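PDB 5Y6I: transcriptional regulator KdgR from Pseudomonas aeruginosa, which probably binds DNA and regulates transcription as a member of the IclR family. Local coordinates for residues A[92-97]-A[114-119]. Sequence-based numbering, arbitrary orientation.
Sequences DVLKSA and LAVWGN
The first turn of helix 93-108, carrying Val93, Leu94 and Ala97, runs almost antiparallel (164°) to the part of strand 111-118 that holds Leu114 and Val116, with the axes 10.4 Å apart. This is helix-on-sheet packing in the GAF-like C-terminal domain of an IclR-type regulator: a short turn after the helix leads into the strand, which runs back along it, and the helix covers one face of the antiparallel sheet. Strand alternation shows in the directions of CB: those of Leu114 and Val116 point toward the helix, whereas that of Ala115 points away. Of the strand surface that the helix segment buries, Leu114 supplies about two thirds and Val116 the rest. The CG of Leu114 stands anti to the backbone N (chi1 -165°), and the branch beyond brings CD2 to 3.8 Å from Ala97 CB and 4.1 Å from Val93 O. Leu94 starts out from the side of the helix, but its end comes nearer the strand, with CD1 4.0 Å from Val116 CG1; these two side chains cross at about a right angle. Ala225, from the adjacent strand 223-232, is touched by Val93, Leu114 and Val116, and Val125 of strand 121-128 by Leu94 and Val116. At the helix start Asp92 is the N-cap, its carboxylate accepting weak bonds from Leu94 N and Lys95 N. Asp92 O also takes two donors, Ser96 N at 3.0 Å and Ser96 OG at 3.1 Å, the hydroxyl oxygen standing 53° out of the carbonyl plane.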
loop_
_atom_site.group_PDB
_atom_site.type_symbol
_atom_site.label_atom_id
_atom_site.label_comp_id
_atom_site.label_asym_id
_atom_site.label_seq_id
_atom_site.Cartn_x
_atom_site.Cartn_y
_atom_site.Cartn_z
ATOM N N ASP A 92 4.071 -1.666 -7.273
ATOM C CA ASP A 92 4.570 -2.933 -7.816
ATOM C C ASP A 92 6.093 -2.920 -7.694
ATOM O O ASP A 92 6.776 -2.310 -8.520
ATOM C CB ASP A 92 4.143 -3.140 -9.259
ATOM C CG ASP A 92 4.697 -4.423 -9.842
ATOM O OD1 ASP A 92 4.818 -5.399 -9.078
ATOM O OD2 ASP A 92 5.029 -4.462 -11.045
ATOM N N VAL A 93 6.613 -3.600 -6.672
ATOM C CA VAL A 93 8.052 -3.626 -6.489
ATOM C C VAL A 93 8.739 -4.251 -7.691
ATOM O O VAL A 93 9.908 -3.970 -7.948
ATOM C CB VAL A 93 8.412 -4.365 -5.186
ATOM C CG1 VAL A 93 8.191 -5.864 -5.344
ATOM C CG2 VAL A 93 9.837 -4.043 -4.759
ATOM N N LEU A 94 8.041 -5.084 -8.461
ATOM C CA LEU A 94 8.695 -5.673 -9.624
ATOM C C LEU A 94 8.923 -4.625 -10.698
ATOM O O LEU A 94 9.965 -4.632 -11.363
ATOM C CB LEU A 94 7.875 -6.837 -10.165
ATOM C CG LEU A 94 8.410 -8.194 -9.681
ATOM C CD1 LEU A 94 8.470 -8.280 -8.161
ATOM C CD2 LEU A 94 7.628 -9.370 -10.274
ATOM N N LYS A 95 7.966 -3.705 -10.865
ATOM C CA LYS A 95 8.148 -2.567 -11.764
ATOM C C LYS A 95 9.232 -1.630 -11.246
ATOM O O LYS A 95 10.244 -1.395 -11.921
ATOM C CB LYS A 95 6.818 -1.824 -11.936
ATOM C CG LYS A 95 6.878 -0.542 -12.793
ATOM C CD LYS A 95 6.790 0.747 -11.951
ATOM C CE LYS A 95 7.510 1.908 -12.643
ATOM N NZ LYS A 95 7.744 3.100 -11.765
ATOM N N SER A 96 9.060 -1.110 -10.024
ATOM C CA SER A 96 9.945 -0.050 -9.540
ATOM C C SER A 96 11.391 -0.520 -9.416
ATOM O O SER A 96 12.313 0.303 -9.484
ATOM C CB SER A 96 9.472 0.483 -8.177
ATOM O OG SER A 96 8.059 0.482 -8.050
ATOM N N ALA A 97 11.617 -1.817 -9.202
ATOM C CA ALA A 97 12.969 -2.300 -8.933
ATOM C C ALA A 97 13.768 -2.615 -10.191
ATOM O O ALA A 97 15.004 -2.613 -10.138
ATOM C CB ALA A 97 12.921 -3.550 -8.058
ATOM N N LEU A 114 16.338 -10.043 -7.188
ATOM C CA LEU A 114 15.197 -9.626 -6.384
ATOM C C LEU A 114 14.388 -10.860 -6.006
ATOM O O LEU A 114 14.095 -11.708 -6.861
ATOM C CB LEU A 114 14.318 -8.624 -7.134
ATOM C CG LEU A 114 13.300 -7.839 -6.291
ATOM C CD1 LEU A 114 13.995 -6.778 -5.441
ATOM C CD2 LEU A 114 12.270 -7.189 -7.192
ATOM N N ALA A 115 14.059 -10.968 -4.725
ATOM C CA ALA A 115 13.215 -12.032 -4.219
ATOM C C ALA A 115 12.029 -11.427 -3.490
ATOM O O ALA A 115 12.140 -10.364 -2.872
ATOM C CB ALA A 115 13.976 -12.950 -3.277
ATOM N N VAL A 116 10.890 -12.115 -3.583
ATOM C CA VAL A 116 9.687 -11.794 -2.823
ATOM C C VAL A 116 9.291 -13.018 -2.009
ATOM O O VAL A 116 9.830 -14.109 -2.188
ATOM C CB VAL A 116 8.522 -11.359 -3.729
ATOM C CG1 VAL A 116 8.948 -10.179 -4.648
ATOM C CG2 VAL A 116 8.021 -12.571 -4.535
ATOM N N TRP A 117 8.322 -12.829 -1.118
ATOM C CA TRP A 117 7.910 -13.872 -0.182
ATOM C C TRP A 117 6.700 -14.617 -0.738
ATOM O O TRP A 117 5.637 -14.023 -0.955
ATOM C CB TRP A 117 7.610 -13.270 1.191
ATOM C CG TRP A 117 7.238 -14.256 2.238
ATOM C CD1 TRP A 117 5.972 -14.553 2.696
ATOM C CD2 TRP A 117 8.127 -15.133 2.936
ATOM N NE1 TRP A 117 6.035 -15.519 3.669
ATOM C CE2 TRP A 117 7.343 -15.899 3.834
ATOM C CE3 TRP A 117 9.508 -15.319 2.921
ATOM C CZ2 TRP A 117 7.900 -16.844 4.694
ATOM C CZ3 TRP A 117 10.061 -16.262 3.779
ATOM C CH2 TRP A 117 9.258 -17.017 4.645
ATOM N N GLY A 118 6.870 -15.916 -0.987
ATOM C CA GLY A 118 5.828 -16.738 -1.546
ATOM C C GLY A 118 5.474 -17.871 -0.604
ATOM O O GLY A 118 6.055 -18.026 0.468
ATOM N N ASN A 119 4.532 -18.700 -1.014
ATOM C CA ASN A 119 4.120 -19.815 -0.183
ATOM C C ASN A 119 5.243 -20.730 0.304
ATOM O O ASN A 119 5.023 -21.536 1.187
ATOM C CB ASN A 119 3.075 -20.641 -0.889
ATOM C CG ASN A 119 3.572 -21.196 -2.174
ATOM O OD1 ASN A 119 4.665 -20.880 -2.597
ATOM N ND2 ASN A 119 2.775 -22.025 -2.804
#